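Local structure of homoserine kinase (Listeria monocytogenes, 3HUL) at residues C155-L167 and L267-V281. The protein probably catalyses the ATP-dependent phosphorylation of L-homoserine to O-phospho-L-homoserine, a late step of threonine biosynthesis. Residues are numbered along the deposited sequence; the frame is centred on the assembly and turned at random.
Sequences CALIAFIPKAELL and LQTLEIDADVLLLDV
Phe160 and Val276 face each other across an antiparallel strand pair, 156-161 with 275-280, in the ferredoxin-like, alpha+beta sheet of the C-terminal domain of this GHMP kinase, and illustrate how helices pack on one face of such a sheet. Strand 275-280 is outermost within the chain; strand 156-161 pairs through its other edge with strand 251-255. Ile158, Phe160, Val276 and Leu278 point to the helix-covered face, where helices 227-235 and 260-268 lie. With CG beside the backbone N (chi1 -75°), the Phe160 ring runs alongside Val276 and crosses Leu267 at about a right angle: Phe160 CZ is 3.7 Å from Leu267 CB, and Leu267 CD2 lies at the ring edge, in its plane. Ile272 CD1 approaches Phe160 CE1 obliquely at 4.0 Å. The two branches of Val276 divide the work, CG2 lying near the ring and CG1 pressing on Ile158 CG2 at a tight 3.5 Å. On the opposite face Leu279 CD1 covers Ala159 CB at 3.7 Å, while Ile161 CD1 meets Leu277 CD2; Ile161 also lies close to Pro81 of the predicted ATP site. Of the backbone bonds, Asp275 N to Ile161 O (3.0 Å) is bent to 142°, its donor above the carbonyl plane.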
ATOM      1  N   CYS A 155       2.743  -0.748 -16.116  1.00 32.45           N
ATOM      2  CA  CYS A 155       4.045  -0.669 -16.780  1.00 33.00           C
ATOM      3  C   CYS A 155       4.234  -1.788 -17.793  1.00 32.85           C
ATOM      4  O   CYS A 155       4.032  -2.968 -17.463  1.00 33.27           O
ATOM      5  CB  CYS A 155       5.181  -0.741 -15.758  1.00 32.99           C
ATOM      6  SG  CYS A 155       6.841  -0.376 -16.395  1.00 38.63           S
ATOM      7  N   ALA A 156       4.613  -1.413 -19.017  1.00 31.73           N
ATOM      8  CA  ALA A 156       5.147  -2.360 -19.973  1.00 31.67           C
ATOM      9  C   ALA A 156       6.640  -2.106 -20.222  1.00 30.49           C
ATOM     10  O   ALA A 156       7.167  -1.043 -19.912  1.00 29.86           O
ATOM     11  CB  ALA A 156       4.367  -2.321 -21.278  1.00 32.53           C
ATOM     12  N   LEU A 157       7.333  -3.103 -20.733  1.00 29.87           N
ATOM     13  CA  LEU A 157       8.756  -2.922 -20.991  1.00 30.70           C
ATOM     14  C   LEU A 157       9.115  -3.172 -22.458  1.00 30.62           C
ATOM     15  O   LEU A 157       8.635  -4.123 -23.080  1.00 30.83           O
ATOM     16  CB  LEU A 157       9.586  -3.818 -20.086  1.00 30.84           C
ATOM     17  CG  LEU A 157       9.553  -3.468 -18.593  1.00 31.62           C
ATOM     18  CD1 LEU A 157       8.385  -4.215 -17.910  1.00 30.32           C
ATOM     19  CD2 LEU A 157      10.869  -3.832 -17.979  1.00 29.97           C
ATOM     20  N   ILE A 158       9.946  -2.302 -23.010  1.00 30.24           N
ATOM     21  CA  ILE A 158      10.478  -2.549 -24.333  1.00 29.80           C
ATOM     22  C   ILE A 158      11.944  -2.906 -24.191  1.00 29.17           C
ATOM     23  O   ILE A 158      12.742  -2.113 -23.710  1.00 28.87           O
ATOM     24  CB  ILE A 158      10.286  -1.343 -25.282  1.00 30.38           C
ATOM     25  CG1 ILE A 158       8.825  -1.240 -25.733  1.00 31.58           C
ATOM     26  CG2 ILE A 158      11.171  -1.481 -26.492  1.00 29.77           C
ATOM     27  CD1 ILE A 158       7.959  -0.410 -24.823  1.00 33.16           C
ATOM     28  N   ALA A 159      12.280  -4.115 -24.615  1.00 28.73           N
ATOM     29  CA  ALA A 159      13.625  -4.641 -24.460  1.00 28.89           C
ATOM     30  C   ALA A 159      14.389  -4.557 -25.781  1.00 29.10           C
ATOM     31  O   ALA A 159      13.939  -5.091 -26.807  1.00 28.62           O
ATOM     32  CB  ALA A 159      13.558  -6.082 -23.994  1.00 27.96           C
ATOM     33  N   PHE A 160      15.536  -3.894 -25.751  1.00 29.18           N
ATOM     34  CA  PHE A 160      16.489  -4.007 -26.845  1.00 29.86           C
ATOM     35  C   PHE A 160      17.404  -5.166 -26.522  1.00 30.31           C
ATOM     36  O   PHE A 160      18.295  -5.044 -25.676  1.00 30.04           O
ATOM     37  CB  PHE A 160      17.349  -2.764 -26.955  1.00 29.95           C
ATOM     38  CG  PHE A 160      16.656  -1.582 -27.532  1.00 31.78           C
ATOM     39  CD1 PHE A 160      16.842  -1.245 -28.863  1.00 32.06           C
ATOM     40  CD2 PHE A 160      15.852  -0.761 -26.728  1.00 33.28           C
ATOM     41  CE1 PHE A 160      16.237  -0.118 -29.401  1.00 32.71           C
ATOM     42  CE2 PHE A 160      15.240   0.360 -27.252  1.00 33.17           C
ATOM     43  CZ  PHE A 160      15.425   0.682 -28.597  1.00 35.00           C
ATOM     44  N   ILE A 161      17.191  -6.287 -27.193  1.00 31.13           N
ATOM     45  CA  ILE A 161      17.995  -7.463 -26.950  1.00 31.76           C
ATOM     46  C   ILE A 161      19.051  -7.638 -28.068  1.00 32.71           C
ATOM     47  O   ILE A 161      18.706  -8.069 -29.180  1.00 32.60           O
ATOM     48  CB  ILE A 161      17.092  -8.688 -26.835  1.00 31.88           C
ATOM     49  CG1 ILE A 161      16.135  -8.495 -25.650  1.00 29.41           C
ATOM     50  CG2 ILE A 161      17.931  -9.977 -26.723  1.00 32.44           C
ATOM     51  CD1 ILE A 161      15.012  -9.451 -25.643  1.00 29.34           C
ATOM     52  N   PRO A 162      20.326  -7.275 -27.782  1.00 32.86           N
ATOM     53  CA  PRO A 162      21.381  -7.502 -28.781  1.00 33.07           C
ATOM     54  C   PRO A 162      21.960  -8.906 -28.625  1.00 33.11           C
ATOM     55  O   PRO A 162      21.478  -9.704 -27.808  1.00 33.22           O
ATOM     56  CB  PRO A 162      22.439  -6.464 -28.406  1.00 32.32           C
ATOM     57  CG  PRO A 162      22.326  -6.371 -26.884  1.00 33.25           C
ATOM     58  CD  PRO A 162      20.897  -6.815 -26.501  1.00 32.35           C
ATOM     59  N   LYS A 163      22.980  -9.193 -29.420  1.00 33.71           N
ATOM     60  CA  LYS A 163      23.741 -10.436 -29.350  1.00 34.46           C
ATOM     61  C   LYS A 163      24.497 -10.479 -28.034  1.00 34.26           C
ATOM     62  O   LYS A 163      24.748  -9.426 -27.432  1.00 33.76           O
ATOM     63  CB  LYS A 163      24.754 -10.458 -30.516  1.00 35.30           C
ATOM     64  CG  LYS A 163      24.084 -10.385 -31.911  1.00 36.72           C
ATOM     65  CD  LYS A 163      23.367 -11.686 -32.196  1.00 39.70           C
ATOM     66  CE  LYS A 163      22.905 -11.783 -33.641  1.00 43.09           C
ATOM     67  NZ  LYS A 163      22.159 -13.058 -33.807  1.00 43.66           N
ATOM     68  N   ALA A 164      24.876 -11.678 -27.598  1.00 34.35           N
ATOM     69  CA  ALA A 164      25.772 -11.816 -26.456  1.00 34.87           C
ATOM     70  C   ALA A 164      26.984 -10.901 -26.638  1.00 35.29           C
ATOM     71  O   ALA A 164      27.413 -10.650 -27.763  1.00 34.77           O
ATOM     72  CB  ALA A 164      26.209 -13.277 -26.272  1.00 35.01           C
ATOM     73  N   GLU A 165      27.489 -10.362 -25.533  1.00 36.06           N
ATOM     74  CA  GLU A 165      28.722  -9.566 -25.541  1.00 37.56           C
ATOM     75  C   GLU A 165      29.885 -10.408 -26.105  1.00 38.47           C
ATOM     76  O   GLU A 165      30.011 -11.603 -25.804  1.00 38.16           O
ATOM     77  CB  GLU A 165      29.037  -9.090 -24.127  1.00 37.70           C
ATOM     78  CG  GLU A 165      29.826  -7.766 -24.012  1.00 41.01           C
ATOM     79  CD  GLU A 165      29.066  -6.546 -24.510  1.00 43.00           C
ATOM     80  OE1 GLU A 165      29.728  -5.549 -24.921  1.00 45.81           O
ATOM     81  OE2 GLU A 165      27.816  -6.574 -24.507  1.00 43.66           O
ATOM     82  N   LEU A 166      30.723  -9.797 -26.936  1.00 38.88           N
ATOM     83  CA  LEU A 166      31.778 -10.557 -27.603  1.00 40.00           C
ATOM     84  C   LEU A 166      32.973 -10.882 -26.699  1.00 41.10           C
ATOM     85  O   LEU A 166      33.586 -11.938 -26.829  1.00 41.85           O
ATOM     86  CB  LEU A 166      32.177  -9.892 -28.920  1.00 39.60           C
ATOM     87  CG  LEU A 166      31.078  -9.990 -30.000  1.00 39.03           C
ATOM     88  CD1 LEU A 166      31.299  -8.972 -31.123  1.00 38.40           C
ATOM     89  CD2 LEU A 166      30.915 -11.409 -30.557  1.00 37.54           C
ATOM     90  N   LEU A 167      33.270 -10.005 -25.751  1.00 42.13           N
ATOM     91  CA  LEU A 167      34.186 -10.344 -24.669  1.00 43.49           C
ATOM     92  C   LEU A 167      33.376 -10.582 -23.401  1.00 43.77           C
ATOM     93  O   LEU A 167      33.847 -11.227 -22.468  1.00 44.71           O
ATOM     94  CB  LEU A 167      35.177  -9.210 -24.433  1.00 44.01           C
ATOM     95  CG  LEU A 167      35.662  -8.401 -25.632  1.00 45.23           C
ATOM     96  CD1 LEU A 167      36.063  -7.017 -25.146  1.00 45.96           C
ATOM     97  CD2 LEU A 167      36.827  -9.109 -26.322  1.00 46.38           C
ATOM     98  N   LEU A 267      10.573   2.772 -31.526  1.00 28.01           N
ATOM     99  CA  LEU A 267      11.978   2.473 -31.208  1.00 28.76           C
ATOM    100  C   LEU A 267      12.634   1.603 -32.286  1.00 29.31           C
ATOM    101  O   LEU A 267      13.824   1.716 -32.528  1.00 29.44           O
ATOM    102  CB  LEU A 267      12.117   1.833 -29.822  1.00 27.68           C
ATOM    103  CG  LEU A 267      11.808   2.816 -28.675  1.00 27.78           C
ATOM    104  CD1 LEU A 267      11.345   2.057 -27.445  1.00 24.76           C
ATOM    105  CD2 LEU A 267      12.976   3.723 -28.330  1.00 23.83           C
ATOM    106  N   GLN A 268      11.841   0.727 -32.904  1.00 30.33           N
ATOM    107  CA  GLN A 268      12.252  -0.014 -34.080  1.00 31.86           C
ATOM    108  C   GLN A 268      12.736   0.857 -35.249  1.00 32.91           C
ATOM    109  O   GLN A 268      13.475   0.362 -36.088  1.00 33.58           O
ATOM    110  CB  GLN A 268      11.122  -0.943 -34.538  1.00 32.12           C
ATOM    111  CG  GLN A 268      11.021  -2.179 -33.660  1.00 32.47           C
ATOM    112  CD  GLN A 268       9.781  -3.009 -33.869  1.00 33.06           C
ATOM    113  OE1 GLN A 268       8.766  -2.555 -34.414  1.00 32.61           O
ATOM    114  NE2 GLN A 268       9.840  -4.243 -33.394  1.00 36.22           N
ATOM    115  N   THR A 269      12.354   2.138 -35.303  1.00 33.71           N
ATOM    116  CA  THR A 269      12.816   3.011 -36.400  1.00 35.07           C
ATOM    117  C   THR A 269      14.262   3.460 -36.239  1.00 35.82           C
ATOM    118  O   THR A 269      14.828   4.048 -37.159  1.00 35.51           O
ATOM    119  CB  THR A 269      11.953   4.293 -36.624  1.00 34.38           C
ATOM    120  OG1 THR A 269      12.117   5.181 -35.522  1.00 35.98           O
ATOM    121  CG2 THR A 269      10.472   3.979 -36.846  1.00 33.89           C
ATOM    122  N   LEU A 270      14.849   3.215 -35.070  1.00 36.46           N
ATOM    123  CA  LEU A 270      16.230   3.643 -34.815  1.00 38.00           C
ATOM    124  C   LEU A 270      17.261   2.746 -35.511  1.00 39.30           C
ATOM    125  O   LEU A 270      18.415   3.137 -35.682  1.00 39.19           O
ATOM    126  CB  LEU A 270      16.505   3.741 -33.300  1.00 37.38           C
ATOM    127  CG  LEU A 270      15.608   4.717 -32.537  1.00 36.31           C
ATOM    128  CD1 LEU A 270      15.856   4.624 -31.012  1.00 35.73           C
ATOM    129  CD2 LEU A 270      15.818   6.149 -33.057  1.00 33.99           C
ATOM    130  N   GLU A 271      16.814   1.561 -35.930  1.00 41.76           N
ATOM    131  CA  GLU A 271      17.635   0.568 -36.647  1.00 44.56           C
ATOM    132  C   GLU A 271      18.945   0.293 -35.911  1.00 45.08           C
ATOM    133  O   GLU A 271      20.053   0.369 -36.463  1.00 46.07           O
ATOM    134  CB  GLU A 271      17.854   0.984 -38.102  1.00 45.09           C
ATOM    135  CG  GLU A 271      16.563   0.840 -38.929  1.00 49.61           C
ATOM    136  CD  GLU A 271      16.511   1.752 -40.140  1.00 54.33           C
ATOM    137  OE1 GLU A 271      15.437   1.804 -40.790  1.00 56.28           O
ATOM    138  OE2 GLU A 271      17.536   2.416 -40.442  1.00 57.27           O
ATOM    139  N   ILE A 272      18.785   0.020 -34.629  1.00 44.84           N
ATOM    140  CA  ILE A 272      19.877  -0.370 -33.781  1.00 44.35           C
ATOM    141  C   ILE A 272      19.967  -1.882 -33.950  1.00 44.26           C
ATOM    142  O   ILE A 272      18.966  -2.554 -34.211  1.00 43.96           O
ATOM    143  CB  ILE A 272      19.605   0.102 -32.319  1.00 44.21           C
ATOM    144  CG1 ILE A 272      19.714   1.628 -32.241  1.00 43.07           C
ATOM    145  CG2 ILE A 272      20.564  -0.529 -31.321  1.00 44.00           C
ATOM    146  CD1 ILE A 272      18.958   2.245 -31.084  1.00 43.06           C
ATOM    147  N   ASP A 273      21.179  -2.409 -33.840  1.00 44.59           N
ATOM    148  CA  ASP A 273      21.401  -3.833 -34.002  1.00 44.40           C
ATOM    149  C   ASP A 273      20.942  -4.624 -32.767  1.00 43.81           C
ATOM    150  O   ASP A 273      21.763  -5.026 -31.920  1.00 43.27           O
ATOM    151  CB  ASP A 273      22.881  -4.103 -34.311  1.00 44.82           C
ATOM    152  CG  ASP A 273      23.117  -5.510 -34.819  1.00 46.34           C
ATOM    153  OD1 ASP A 273      22.133  -6.186 -35.215  1.00 48.14           O
ATOM    154  OD2 ASP A 273      24.288  -5.939 -34.818  1.00 48.74           O
ATOM    155  N   ALA A 274      19.626  -4.833 -32.673  1.00 42.90           N
ATOM    156  CA  ALA A 274      19.026  -5.579 -31.571  1.00 42.00           C
ATOM    157  C   ALA A 274      17.576  -5.845 -31.893  1.00 41.45           C
ATOM    158  O   ALA A 274      16.939  -5.043 -32.561  1.00 41.34           O
ATOM    159  CB  ALA A 274      19.131  -4.776 -30.266  1.00 41.88           C
ATOM    160  N   ASP A 275      17.052  -6.967 -31.417  1.00 41.02           N
ATOM    161  CA  ASP A 275      15.634  -7.222 -31.507  1.00 40.32           C
ATOM    162  C   ASP A 275      14.937  -6.316 -30.483  1.00 39.91           C
ATOM    163  O   ASP A 275      15.428  -6.123 -29.356  1.00 40.19           O
ATOM    164  CB  ASP A 275      15.350  -8.694 -31.240  1.00 40.55           C
ATOM    165  CG  ASP A 275      15.962  -9.615 -32.306  1.00 43.42           C
ATOM    166  OD1 ASP A 275      15.902  -9.269 -33.515  1.00 44.50           O
ATOM    167  OD2 ASP A 275      16.493 -10.695 -31.939  1.00 44.37           O
ATOM    168  N   VAL A 276      13.830  -5.724 -30.896  1.00 38.37           N
ATOM    169  CA  VAL A 276      13.022  -4.907 -30.015  1.00 37.06           C
ATOM    170  C   VAL A 276      11.784  -5.697 -29.635  1.00 36.89           C
ATOM    171  O   VAL A 276      10.922  -5.963 -30.487  1.00 36.84           O
ATOM    172  CB  VAL A 276      12.632  -3.608 -30.668  1.00 37.07           C
ATOM    173  CG1 VAL A 276      11.879  -2.745 -29.662  1.00 35.99           C
ATOM    174  CG2 VAL A 276      13.908  -2.877 -31.176  1.00 35.94           C
ATOM    175  N   LEU A 277      11.712  -6.085 -28.362  1.00 35.51           N
ATOM    176  CA  LEU A 277      10.671  -6.987 -27.882  1.00 35.63           C
ATOM    177  C   LEU A 277       9.788  -6.314 -26.847  1.00 34.12           C
ATOM    178  O   LEU A 277      10.243  -5.472 -26.100  1.00 33.60           O
ATOM    179  CB  LEU A 277      11.288  -8.258 -27.293  1.00 35.76           C
ATOM    180  CG  LEU A 277      11.328  -9.509 -28.179  1.00 40.24           C
ATOM    181  CD1 LEU A 277      12.139  -9.316 -29.468  1.00 40.82           C
ATOM    182  CD2 LEU A 277      11.883 -10.706 -27.379  1.00 42.25           C
ATOM    183  N   LEU A 278       8.521  -6.688 -26.824  1.00 33.18           N
ATOM    184  CA  LEU A 278       7.587  -6.153 -25.846  1.00 32.89           C
ATOM    185  C   LEU A 278       7.416  -7.167 -24.718  1.00 31.98           C
ATOM    186  O   LEU A 278       7.071  -8.334 -24.937  1.00 31.81           O
ATOM    187  CB  LEU A 278       6.247  -5.793 -26.507  1.00 33.05           C
ATOM    188  CG  LEU A 278       5.129  -5.057 -25.757  1.00 36.40           C
ATOM    189  CD1 LEU A 278       5.626  -3.911 -24.904  1.00 38.05           C
ATOM    190  CD2 LEU A 278       4.111  -4.527 -26.765  1.00 38.24           C
ATOM    191  N   LEU A 279       7.713  -6.726 -23.504  1.00 30.93           N
ATOM    192  CA  LEU A 279       7.574  -7.605 -22.340  1.00 29.65           C
ATOM    193  C   LEU A 279       6.609  -7.000 -21.346  1.00 28.44           C
ATOM    194  O   LEU A 279       6.497  -5.797 -21.273  1.00 27.78           O
ATOM    195  CB  LEU A 279       8.933  -7.799 -21.680  1.00 29.85           C
ATOM    196  CG  LEU A 279      10.150  -8.011 -22.577  1.00 30.73           C
ATOM    197  CD1 LEU A 279      11.388  -7.983 -21.728  1.00 33.48           C
ATOM    198  CD2 LEU A 279      10.075  -9.325 -23.377  1.00 32.02           C
ATOM    199  N   ASP A 280       5.934  -7.848 -20.573  1.00 27.54           N
ATOM    200  CA  ASP A 280       5.160  -7.398 -19.450  1.00 27.01           C
ATOM    201  C   ASP A 280       5.805  -7.837 -18.129  1.00 26.34           C
ATOM    202  O   ASP A 280       6.671  -8.723 -18.112  1.00 25.97           O
ATOM    203  CB  ASP A 280       3.721  -7.917 -19.551  1.00 27.97           C
ATOM    204  CG  ASP A 280       2.921  -7.227 -20.666  1.00 31.66           C
ATOM    205  OD1 ASP A 280       2.787  -5.989 -20.663  1.00 35.64           O
ATOM    206  OD2 ASP A 280       2.418  -7.931 -21.548  1.00 35.95           O
ATOM    207  N   VAL A 281       5.364  -7.220 -17.029  1.00 25.38           N
ATOM    208  CA  VAL A 281       5.646  -7.711 -15.675  1.00 24.51           C
ATOM    209  C   VAL A 281       4.969  -9.062 -15.530  1.00 24.33           C
ATOM    210  O   VAL A 281       3.800  -9.200 -15.860  1.00 24.42           O
ATOM    211  CB  VAL A 281       5.147  -6.719 -14.577  1.00 24.17           C
ATOM    212  CG1 VAL A 281       5.274  -7.304 -13.177  1.00 23.36           C
ATOM    213  CG2 VAL A 281       5.905  -5.342 -14.675  1.00 23.96           C
TER
HETATM  214  O   HOH W   1       3.336  -5.274 -17.613  1.00 29.18           O